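Ribosomal RNA small subunit methyltransferase E (PDB 5O95) probably methylates the N3 position of a specific uridine in 16S ribosomal RNA, using S-adenosyl-L-methionine as methyl donor. Local coordinates at residues T6-P12 with Q42-G48; R77-I83 with L238-D244; M95-Q100 with W134-I138; A108-I114 with E152-Y158. One frame throughout, in Å; residues are numbered along the deposited sequence.

Contact 1: residues T6-P12 with Q42-G48; sequences TIRIYQP and QLTLFNG
Strands 8-10 and 42-46 run parallel at the edge of the N-terminal PUA-like domain's mixed sheet, their axes 4.7 Å apart and crossing at -33°. Arg8, Ile9 and Tyr10 pair with Thr44, Leu45 and Phe46 through hydrogen bonds from Thr44 N to Ile7 O (2.9 Å), Ile9 N to Thr44 O (3.0 Å), Phe46 N to Ile9 O (3.0 Å) and Gln11 N to Phe46 O (2.8 Å). On one face the Phe46 ring (chi1 p) fills the hollow between Arg8 and Tyr10: the Arg8 guanidinium lies flat on it, centres 4.2 Å apart, while Tyr10 CB (chi1 t) sits 3.7 Å from Phe46 CZ over the opposite side. On the face of Ile9 and Leu45, Leu45 CD2 meets Ile9 CB (3.8 Å) and Ile9 packs on helix 25-34; nearer the strand starts Leu43 CD2 fits against Ile7 CG2 (3.6 Å). Arg8 NE also donates to Glu143 O, so one guanidinium combines stacking on Phe46 with hydrogen bonding to helix 124-145.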
# COMPACT_ATOMS: atom_id res chain seq x y z
N THR B 6 20.96 10.80 5.13
CA THR B 6 20.88 12.07 5.84
C THR B 6 19.43 12.37 6.20
O THR B 6 18.53 12.25 5.37
CB THR B 6 21.49 13.20 5.00
OG1 THR B 6 22.83 12.86 4.63
CG2 THR B 6 21.53 14.51 5.79
N ILE B 7 19.22 12.79 7.45
CA ILE B 7 17.91 13.21 7.92
C ILE B 7 17.44 14.43 7.14
O ILE B 7 18.18 15.42 6.99
CB ILE B 7 18.00 13.49 9.43
CG1 ILE B 7 18.24 12.19 10.20
CG2 ILE B 7 16.76 14.21 9.92
CD1 ILE B 7 17.11 11.20 10.10
N ARG B 8 16.20 14.38 6.65
CA ARG B 8 15.57 15.48 5.92
C ARG B 8 14.51 16.14 6.78
O ARG B 8 13.73 15.45 7.46
CB ARG B 8 14.90 14.97 4.65
CG ARG B 8 15.88 14.60 3.55
CD ARG B 8 15.22 13.69 2.53
NE ARG B 8 13.95 14.24 2.05
CZ ARG B 8 13.85 15.24 1.17
NH1 ARG B 8 14.95 15.84 0.65
NH2 ARG B 8 12.66 15.68 0.83
N ILE B 9 14.45 17.47 6.74
CA ILE B 9 13.55 18.27 7.57
C ILE B 9 12.97 19.38 6.71
O ILE B 9 13.71 20.14 6.09
CB ILE B 9 14.29 18.89 8.78
CG1 ILE B 9 14.92 17.82 9.68
CG2 ILE B 9 13.36 19.81 9.59
CD1 ILE B 9 13.88 16.94 10.40
N TYR B 10 11.64 19.49 6.68
CA TYR B 10 11.00 20.55 5.92
C TYR B 10 11.07 21.85 6.72
O TYR B 10 10.62 21.89 7.88
CB TYR B 10 9.53 20.19 5.74
CG TYR B 10 8.67 21.30 5.21
CD1 TYR B 10 8.83 21.80 3.92
CD2 TYR B 10 7.69 21.88 6.02
CE1 TYR B 10 8.02 22.82 3.43
CE2 TYR B 10 6.87 22.91 5.55
CZ TYR B 10 7.04 23.38 4.27
OH TYR B 10 6.23 24.39 3.81
N GLN B 11 11.62 22.91 6.11
CA GLN B 11 11.53 24.25 6.68
C GLN B 11 11.20 25.20 5.54
O GLN B 11 11.96 25.27 4.57
CB GLN B 11 12.88 24.68 7.27
CG GLN B 11 13.29 23.99 8.58
CD GLN B 11 12.44 24.45 9.74
OE1 GLN B 11 12.78 25.42 10.44
NE2 GLN B 11 11.31 23.78 9.95
N PRO B 12 10.10 25.94 5.63
CA PRO B 12 9.78 26.89 4.56
C PRO B 12 10.77 28.05 4.57
O PRO B 12 11.40 28.34 5.59
CB PRO B 12 8.37 27.37 4.93
CG PRO B 12 8.31 27.21 6.42
CD PRO B 12 9.08 25.93 6.69
N GLN B 42 24.68 16.28 10.53
CA GLN B 42 24.22 16.84 9.27
C GLN B 42 22.71 16.70 9.12
O GLN B 42 22.09 15.75 9.60
CB GLN B 42 24.89 16.12 8.10
CG GLN B 42 26.40 16.20 8.14
CD GLN B 42 26.89 17.61 7.90
OE1 GLN B 42 26.38 18.31 7.01
NE2 GLN B 42 27.86 18.05 8.69
N LEU B 43 22.12 17.65 8.39
CA LEU B 43 20.71 17.65 8.04
C LEU B 43 20.57 18.19 6.62
O LEU B 43 21.36 19.02 6.18
CB LEU B 43 19.89 18.63 8.91
CG LEU B 43 19.67 18.36 10.40
CD1 LEU B 43 18.99 19.54 11.07
CD2 LEU B 43 18.82 17.11 10.54
N THR B 44 19.55 17.72 5.93
CA THR B 44 19.16 18.28 4.64
C THR B 44 17.82 18.94 4.87
O THR B 44 16.82 18.25 5.11
CB THR B 44 19.04 17.20 3.58
OG1 THR B 44 20.31 16.54 3.38
CG2 THR B 44 18.59 17.81 2.24
N LEU B 45 17.78 20.27 4.86
CA LEU B 45 16.50 20.95 4.91
C LEU B 45 15.96 21.06 3.49
O LEU B 45 16.72 21.10 2.53
CB LEU B 45 16.65 22.35 5.49
CG LEU B 45 17.50 22.38 6.74
CD1 LEU B 45 17.72 23.84 7.20
CD2 LEU B 45 16.90 21.53 7.86
N PHE B 46 14.64 21.10 3.36
CA PHE B 46 14.06 21.45 2.08
C PHE B 46 12.86 22.34 2.35
O PHE B 46 12.27 22.31 3.43
CB PHE B 46 13.68 20.21 1.25
CG PHE B 46 12.61 19.37 1.90
CD1 PHE B 46 12.96 18.48 2.90
CD2 PHE B 46 11.28 19.50 1.53
CE1 PHE B 46 11.99 17.70 3.53
CE2 PHE B 46 10.30 18.71 2.15
CZ PHE B 46 10.66 17.84 3.16
N ASN B 47 12.51 23.16 1.35
CA ASN B 47 11.64 24.31 1.59
C ASN B 47 10.29 24.22 0.89
O ASN B 47 9.52 25.19 0.91
CB ASN B 47 12.36 25.62 1.24
CG ASN B 47 12.55 25.82 -0.26
OD1 ASN B 47 12.39 24.90 -1.07
ND2 ASN B 47 12.97 27.04 -0.64
N GLY B 48 9.94 23.05 0.33
CA GLY B 48 8.72 22.92 -0.43
C GLY B 48 8.76 23.51 -1.82
O GLY B 48 7.76 23.46 -2.52
O HOH W 1 21.59 13.10 9.22

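Contact 2: residues R77-I83 with L238-D244; sequences RESPLKI and LQAAGGD
Gly243, with phi/psi of -119/-138°, sits where no side chain would fit: a CB there would collide with Ser79 OG and Gln239 OE1. Its bare CA instead lies 3.6 Å from Ser79 OG and 3.7 Å from Leu81 CB. Ser79 (chi1 t) donates from OG to Gln239 OE1 (2.7 Å), the glutamine having chi1 and chi2 both m; the same OG accepts from Leu81 N (3.1 Å), the bond that defines an ST turn, just before strand 82-88. Below this polar link, Leu81 (t, p) brings CD2 to 3.3 Å from Leu238 O, and Ile83 (m, t) packs CD1 3.9 Å from Leu238 CB. The CA atoms of Leu81 and Gly243 are 4.8 Å apart. A water bridges Glu78 O (2.9 Å) and Asp244 OD2 (2.5 Å). The contact thus seats the C-terminal helix 227-242 against the start of a central strand of the SPOUT domain. Asp244 also makes a salt bridge to Arg223 of the second subunit; Arg223 is a residue seen to bind S-adenosyl-L-methionine, so the contact probably lies close to a cofactor site at the dimer interface.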
# COMPACT_ATOMS: atom_id res chain seq x y z
N ARG B 77 11.93 15.93 -7.24
CA ARG B 77 11.53 14.52 -7.34
C ARG B 77 10.04 14.39 -7.59
O ARG B 77 9.44 13.37 -7.21
CB ARG B 77 11.95 13.74 -6.09
CG ARG B 77 13.44 13.66 -5.93
CD ARG B 77 13.85 12.77 -4.75
NE ARG B 77 15.31 12.70 -4.72
CZ ARG B 77 16.06 13.48 -3.94
NH1 ARG B 77 15.50 14.34 -3.10
NH2 ARG B 77 17.40 13.38 -4.02
N GLU B 78 9.45 15.37 -8.27
CA GLU B 78 8.04 15.36 -8.60
C GLU B 78 7.78 14.59 -9.90
O GLU B 78 8.61 14.58 -10.82
CB GLU B 78 7.51 16.79 -8.74
CG GLU B 78 7.64 17.61 -7.46
CD GLU B 78 6.94 16.96 -6.27
OE1 GLU B 78 5.69 16.81 -6.34
OE2 GLU B 78 7.62 16.59 -5.28
N SER B 79 6.60 13.94 -9.97
CA SER B 79 6.23 13.24 -11.18
C SER B 79 5.68 14.24 -12.20
O SER B 79 4.99 15.19 -11.82
CB SER B 79 5.14 12.22 -10.88
OG SER B 79 4.65 11.68 -12.10
N PRO B 80 5.98 14.04 -13.48
CA PRO B 80 5.37 14.87 -14.53
C PRO B 80 3.88 14.64 -14.69
O PRO B 80 3.20 15.47 -15.32
CB PRO B 80 6.13 14.46 -15.79
CG PRO B 80 6.58 13.07 -15.51
CD PRO B 80 6.89 13.02 -14.05
N LEU B 81 3.34 13.53 -14.19
CA LEU B 81 1.91 13.31 -14.20
C LEU B 81 1.37 13.81 -12.86
O LEU B 81 1.78 13.31 -11.81
CB LEU B 81 1.61 11.82 -14.36
CG LEU B 81 0.16 11.39 -14.21
CD1 LEU B 81 -0.65 11.85 -15.43
CD2 LEU B 81 0.03 9.86 -14.06
N LYS B 82 0.50 14.83 -12.89
CA LYS B 82 -0.05 15.42 -11.67
C LYS B 82 -1.38 14.76 -11.37
O LYS B 82 -2.37 15.00 -12.07
CB LYS B 82 -0.24 16.92 -11.85
CG LYS B 82 0.94 17.64 -12.41
CD LYS B 82 2.17 17.40 -11.60
CE LYS B 82 3.33 18.18 -12.21
NZ LYS B 82 4.67 17.79 -11.68
N ILE B 83 -1.41 13.91 -10.35
CA ILE B 83 -2.62 13.19 -9.98
C ILE B 83 -3.28 13.95 -8.84
O ILE B 83 -2.62 14.30 -7.86
CB ILE B 83 -2.29 11.76 -9.52
CG1 ILE B 83 -1.49 11.03 -10.61
CG2 ILE B 83 -3.58 11.02 -9.18
CD1 ILE B 83 -1.04 9.64 -10.18
N LEU B 238 -1.26 4.34 -12.15
CA LEU B 238 -1.28 5.57 -12.94
C LEU B 238 0.11 6.17 -13.10
O LEU B 238 0.47 6.62 -14.19
CB LEU B 238 -2.23 6.59 -12.30
CG LEU B 238 -3.69 6.15 -12.29
CD1 LEU B 238 -4.52 7.16 -11.49
CD2 LEU B 238 -4.22 6.02 -13.71
N GLN B 239 0.92 6.15 -12.04
CA GLN B 239 2.28 6.67 -12.16
C GLN B 239 3.14 5.81 -13.05
O GLN B 239 4.04 6.31 -13.73
CB GLN B 239 2.95 6.78 -10.79
CG GLN B 239 2.38 7.88 -9.90
CD GLN B 239 2.76 9.30 -10.35
OE1 GLN B 239 3.20 9.54 -11.48
NE2 GLN B 239 2.55 10.25 -9.45
N ALA B 240 2.90 4.50 -13.06
CA ALA B 240 3.67 3.66 -13.98
C ALA B 240 3.25 3.90 -15.42
O ALA B 240 4.09 4.02 -16.32
CB ALA B 240 3.49 2.19 -13.58
N ALA B 241 1.94 4.03 -15.66
CA ALA B 241 1.43 4.18 -17.02
C ALA B 241 1.78 5.55 -17.60
O ALA B 241 2.17 5.64 -18.77
CB ALA B 241 -0.09 3.95 -17.04
N GLY B 242 1.68 6.61 -16.81
CA GLY B 242 1.83 7.95 -17.36
C GLY B 242 2.78 8.86 -16.62
O GLY B 242 2.98 10.01 -17.04
N GLY B 243 3.38 8.37 -15.54
CA GLY B 243 4.25 9.19 -14.72
C GLY B 243 5.66 8.64 -14.68
O GLY B 243 6.16 8.16 -15.70
N ASP B 244 6.29 8.66 -13.51
CA ASP B 244 7.72 8.40 -13.43
C ASP B 244 8.07 7.09 -12.74
O ASP B 244 9.20 6.92 -12.28
CB ASP B 244 8.45 9.57 -12.77
CG ASP B 244 7.95 9.86 -11.35
OD1 ASP B 244 7.04 9.16 -10.85
OD2 ASP B 244 8.50 10.81 -10.75
O HOH W 2 10.15 12.35 -11.90

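Contact 3: residues M95-Q100 with W134-I138; sequences MEMVMQ and WLNII
Two helices of the SPOUT methyltransferase domain, 94-104 and 124-145, pack on the same side of strand 109-114. Their axes approach to 8.7 Å and cross at -38°, with N-to-C directions roughly aligned; the closest CA pair is Gln100 with Ile138, 5.5 Å apart. Trp134 (chi1 m, chi2 -21°) leans across to helix 94-104. Met95 (t, p) sets CG 3.6 Å from Trp134 CZ2, a CH-pi contact over the six-membered ring, and Met99 (m, m, t) carries CE to 3.8 Å from Trp134 CE3. Both sulfurs make oblique Met-aromatic contacts with the indole, Met95 SD lying 5.2 Å from the centroid of its six-membered ring. Ile137 (m, t) places CD1 3.6 Å from Glu96 CG and CG2 3.9 Å from Met99 CB, and Ile138 CD1 meets Met99 SD at 3.7 Å. At the indole edge Trp134 NE1 donates to Glu96 OE2 (2.9 Å). A water joins Gln100 NE2 (3.3 Å) to Ile137 O (2.8 Å). Glu96 OE2 also forms a salt bridge with Lys130, so a single carboxylate oxygen pairs with both indole NH and lysine at the border of an apolar, methionine-rich interface.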
# COMPACT_ATOMS: atom_id res chain seq x y z
N MET B 95 -7.42 6.95 6.48
CA MET B 95 -7.03 8.16 5.76
C MET B 95 -5.60 8.53 6.08
O MET B 95 -4.87 9.01 5.20
CB MET B 95 -7.95 9.32 6.12
CG MET B 95 -7.72 10.56 5.27
SD MET B 95 -8.11 10.30 3.52
CE MET B 95 -9.74 11.04 3.46
N GLU B 96 -5.17 8.30 7.32
CA GLU B 96 -3.79 8.65 7.67
C GLU B 96 -2.81 7.83 6.84
O GLU B 96 -1.78 8.35 6.40
CB GLU B 96 -3.58 8.41 9.17
CG GLU B 96 -4.23 9.47 10.10
CD GLU B 96 -5.76 9.49 10.15
OE1 GLU B 96 -6.43 8.52 9.74
OE2 GLU B 96 -6.30 10.50 10.65
N MET B 97 -3.13 6.58 6.57
CA MET B 97 -2.29 5.75 5.71
C MET B 97 -2.29 6.28 4.29
O MET B 97 -1.23 6.39 3.66
CB MET B 97 -2.82 4.31 5.78
CG MET B 97 -1.80 3.26 5.46
SD MET B 97 -2.46 2.19 4.19
CE MET B 97 -2.51 3.35 2.85
N VAL B 98 -3.47 6.67 3.78
CA VAL B 98 -3.57 7.19 2.42
C VAL B 98 -2.77 8.48 2.27
O VAL B 98 -2.12 8.69 1.25
CB VAL B 98 -5.04 7.40 2.02
CG1 VAL B 98 -5.13 8.12 0.70
CG2 VAL B 98 -5.75 6.05 1.93
N MET B 99 -2.87 9.38 3.26
CA MET B 99 -2.08 10.60 3.23
C MET B 99 -0.60 10.29 3.10
O MET B 99 0.11 10.90 2.29
CB MET B 99 -2.33 11.42 4.50
CG MET B 99 -3.75 11.99 4.61
SD MET B 99 -4.05 13.30 3.40
CE MET B 99 -5.85 13.38 3.48
N GLN B 100 -0.09 9.37 3.93
CA GLN B 100 1.35 9.08 3.90
C GLN B 100 1.76 8.44 2.58
O GLN B 100 2.72 8.88 1.92
CB GLN B 100 1.72 8.19 5.08
CG GLN B 100 3.16 7.73 5.06
CD GLN B 100 3.50 6.81 6.20
OE1 GLN B 100 3.38 5.59 6.09
NE2 GLN B 100 3.94 7.39 7.32
N TRP B 134 -3.23 15.66 9.11
CA TRP B 134 -2.97 15.10 7.79
C TRP B 134 -1.90 15.88 7.05
O TRP B 134 -1.06 15.28 6.36
CB TRP B 134 -4.25 15.09 6.95
CG TRP B 134 -5.27 14.14 7.46
CD1 TRP B 134 -5.06 13.06 8.27
CD2 TRP B 134 -6.67 14.19 7.20
NE1 TRP B 134 -6.26 12.43 8.53
CE2 TRP B 134 -7.26 13.10 7.88
CE3 TRP B 134 -7.49 15.05 6.45
CZ2 TRP B 134 -8.64 12.85 7.84
CZ3 TRP B 134 -8.87 14.79 6.42
CH2 TRP B 134 -9.42 13.70 7.10
N LEU B 135 -1.89 17.22 7.19
CA LEU B 135 -0.79 17.99 6.60
C LEU B 135 0.53 17.56 7.18
O LEU B 135 1.52 17.41 6.45
CB LEU B 135 -0.98 19.50 6.79
CG LEU B 135 0.20 20.33 6.24
CD1 LEU B 135 0.21 20.26 4.73
CD2 LEU B 135 0.09 21.78 6.72
N ASN B 136 0.58 17.37 8.50
CA ASN B 136 1.85 16.97 9.11
C ASN B 136 2.28 15.57 8.65
O ASN B 136 3.47 15.32 8.48
CB ASN B 136 1.83 17.16 10.63
CG ASN B 136 1.98 18.63 11.03
OD1 ASN B 136 2.47 19.44 10.24
ND2 ASN B 136 1.59 18.97 12.25
N ILE B 137 1.33 14.66 8.41
CA ILE B 137 1.68 13.35 7.88
C ILE B 137 2.26 13.46 6.48
O ILE B 137 3.23 12.77 6.13
CB ILE B 137 0.44 12.45 7.92
CG1 ILE B 137 0.15 12.10 9.35
CG2 ILE B 137 0.65 11.18 7.08
CD1 ILE B 137 -1.25 11.50 9.55
N ILE B 138 1.67 14.32 5.65
CA ILE B 138 2.18 14.52 4.30
C ILE B 138 3.59 15.10 4.35
O ILE B 138 4.49 14.65 3.63
CB ILE B 138 1.22 15.41 3.50
CG1 ILE B 138 -0.11 14.67 3.27
CG2 ILE B 138 1.87 15.89 2.23
CD1 ILE B 138 -1.18 15.59 2.75
O HOH W 3 4.23 10.64 7.59

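Contact 4: residues A108-I114 with E152-Y158; sequences ACITPLI and ELRQPVY
Segment 152-158 runs parallel to 108-114 as an outermost strand of the SPOUT domain's parallel sheet, their end-to-end directions 21° apart. Glu152 pairs with Cys109: its N donates to Ala108 O (3.0 Å) and its O accepts from Ile110 N (2.8 Å). Leu153 (t, p) pairs with Ile110 on the other face and lays CD1 4.2 Å from Pro112 CD, beneath helices 94-104 and 124-145. Arg154 donates from N to Ile110 O (2.8 Å); its NE forms a salt bridge with Glu152 OE2 (2.8 Å), and water links NH1 (2.9 Å) to Thr111 OG1 (2.7 Å), which is also hydrogen-bonded to His84 NE2. At Gln155 the register slips by one residue, where Pro112 has no amide hydrogen to offer. Pro156 packs CG 3.9 Å from Pro112 CB; the second ladder then opens with Val157 opposite Leu113. Val157 N donates to Pro112 O (3.2 Å). Ile114 N donates to Val157 O (3.0 Å). Tyr158 (chi1 m), N-cap of helix 159-165, lies face-on to Ile114, whose CB is 4.1 Å from its ring centroid. Helix 124-145 connects the two strands, a beta-alpha-beta crossover, and Arg154 O, buried without a partner, is the polar cost of the proline break.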
# COMPACT_ATOMS: atom_id res chain seq x y z
N ALA B 108 -0.06 14.77 -6.53
CA ALA B 108 0.10 16.21 -6.61
C ALA B 108 -0.87 16.95 -5.70
O ALA B 108 -0.53 18.01 -5.16
CB ALA B 108 -0.13 16.66 -8.06
N CYS B 109 -2.07 16.40 -5.50
CA CYS B 109 -3.15 17.08 -4.79
C CYS B 109 -4.04 16.02 -4.17
O CYS B 109 -4.28 14.98 -4.80
CB CYS B 109 -4.02 17.87 -5.76
SG CYS B 109 -5.06 19.11 -4.96
N ILE B 110 -4.54 16.28 -2.97
CA ILE B 110 -5.42 15.35 -2.26
C ILE B 110 -6.62 16.13 -1.75
O ILE B 110 -6.45 17.13 -1.05
CB ILE B 110 -4.72 14.69 -1.05
CG1 ILE B 110 -3.41 14.04 -1.46
CG2 ILE B 110 -5.65 13.64 -0.43
CD1 ILE B 110 -2.47 13.81 -0.30
N THR B 111 -7.83 15.64 -2.05
CA THR B 111 -9.06 16.20 -1.49
C THR B 111 -9.78 15.14 -0.67
O THR B 111 -10.15 14.09 -1.22
CB THR B 111 -10.00 16.70 -2.60
OG1 THR B 111 -9.39 17.79 -3.30
CG2 THR B 111 -11.35 17.17 -2.00
N PRO B 112 -9.99 15.33 0.63
CA PRO B 112 -10.89 14.44 1.37
C PRO B 112 -12.30 14.62 0.82
O PRO B 112 -12.76 15.74 0.63
CB PRO B 112 -10.77 14.93 2.82
CG PRO B 112 -9.47 15.74 2.86
CD PRO B 112 -9.38 16.35 1.50
N LEU B 113 -12.96 13.50 0.54
CA LEU B 113 -14.22 13.52 -0.18
C LEU B 113 -15.33 13.01 0.73
O LEU B 113 -15.15 12.03 1.46
CB LEU B 113 -14.12 12.63 -1.42
CG LEU B 113 -15.22 12.75 -2.48
CD1 LEU B 113 -15.27 14.16 -3.08
CD2 LEU B 113 -15.01 11.70 -3.56
N ILE B 114 -16.48 13.67 0.68
CA ILE B 114 -17.68 13.22 1.38
C ILE B 114 -18.66 12.75 0.32
O ILE B 114 -18.98 13.50 -0.61
CB ILE B 114 -18.28 14.34 2.25
CG1 ILE B 114 -17.19 14.91 3.17
CG2 ILE B 114 -19.45 13.79 3.05
CD1 ILE B 114 -17.56 16.25 3.78
N GLU B 152 -0.53 19.40 -2.52
CA GLU B 152 -1.61 20.26 -2.07
C GLU B 152 -2.65 19.42 -1.33
O GLU B 152 -3.09 18.38 -1.83
CB GLU B 152 -2.25 20.95 -3.28
CG GLU B 152 -3.35 21.95 -2.92
CD GLU B 152 -3.91 22.67 -4.13
OE1 GLU B 152 -3.46 22.40 -5.26
OE2 GLU B 152 -4.81 23.52 -3.95
N LEU B 153 -3.02 19.85 -0.13
CA LEU B 153 -4.08 19.20 0.64
C LEU B 153 -5.25 20.17 0.60
O LEU B 153 -5.16 21.29 1.12
CB LEU B 153 -3.63 18.90 2.07
CG LEU B 153 -4.73 18.40 3.03
CD1 LEU B 153 -5.34 17.11 2.51
CD2 LEU B 153 -4.14 18.17 4.42
N ARG B 154 -6.31 19.77 -0.08
CA ARG B 154 -7.47 20.62 -0.27
C ARG B 154 -8.47 20.42 0.86
O ARG B 154 -8.50 19.38 1.52
CB ARG B 154 -8.14 20.30 -1.61
CG ARG B 154 -7.32 20.67 -2.82
CD ARG B 154 -7.62 22.07 -3.29
NE ARG B 154 -7.19 22.27 -4.67
CZ ARG B 154 -7.97 22.07 -5.73
NH1 ARG B 154 -9.23 21.67 -5.57
NH2 ARG B 154 -7.50 22.28 -6.95
N GLN B 155 -9.30 21.43 1.07
CA GLN B 155 -10.37 21.33 2.05
C GLN B 155 -11.36 20.24 1.63
O GLN B 155 -11.61 20.06 0.43
CB GLN B 155 -11.08 22.67 2.18
CG GLN B 155 -10.24 23.72 2.87
CD GLN B 155 -9.88 23.33 4.29
OE1 GLN B 155 -10.74 22.87 5.06
NE2 GLN B 155 -8.61 23.49 4.64
N PRO B 156 -11.94 19.50 2.57
CA PRO B 156 -12.92 18.47 2.20
C PRO B 156 -14.11 19.08 1.46
O PRO B 156 -14.54 20.20 1.75
CB PRO B 156 -13.35 17.88 3.55
CG PRO B 156 -12.19 18.14 4.46
CD PRO B 156 -11.66 19.49 4.02
N VAL B 157 -14.64 18.33 0.49
CA VAL B 157 -15.82 18.76 -0.25
C VAL B 157 -16.70 17.54 -0.50
O VAL B 157 -16.24 16.39 -0.47
CB VAL B 157 -15.51 19.45 -1.59
CG1 VAL B 157 -14.74 20.77 -1.39
CG2 VAL B 157 -14.77 18.52 -2.54
N TYR B 158 -17.98 17.82 -0.76
CA TYR B 158 -18.88 16.77 -1.21
C TYR B 158 -18.62 16.44 -2.68
O TYR B 158 -18.04 17.22 -3.43
CB TYR B 158 -20.34 17.19 -1.03
CG TYR B 158 -20.81 17.14 0.40
CD1 TYR B 158 -20.59 18.20 1.26
CD2 TYR B 158 -21.46 16.02 0.90
CE1 TYR B 158 -21.01 18.15 2.58
CE2 TYR B 158 -21.89 15.96 2.21
CZ TYR B 158 -21.66 17.03 3.04
OH TYR B 158 -22.08 16.97 4.35
O HOH W 4 -10.82 20.01 -3.83

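Contact 1 belongs to the N-terminal PUA-like domain; contacts 2, 3 and 4 build the SPOUT domain that follows in the chain. Contacts 3 and 4 are closest, with centres about 12 Å apart: their segments alternate in sequence, and helices 94-104 and 124-145 cover strands 109-114 and 152-158, Trp134 resting on Pro112 and Met99 on Leu153. Contact 2 encloses both along the chain and joins contact 4 through neighbouring strands 82-88 and 109-114, centres about 19 Å apart. Contact 1 lies about 23 Å from contact 2 between centres, yet the guanidinium groups of Arg8 and Arg77, like charges, come close there, with Glu52 salt-bridged to Arg77. Contacts 2 and 3 both reach the second subunit.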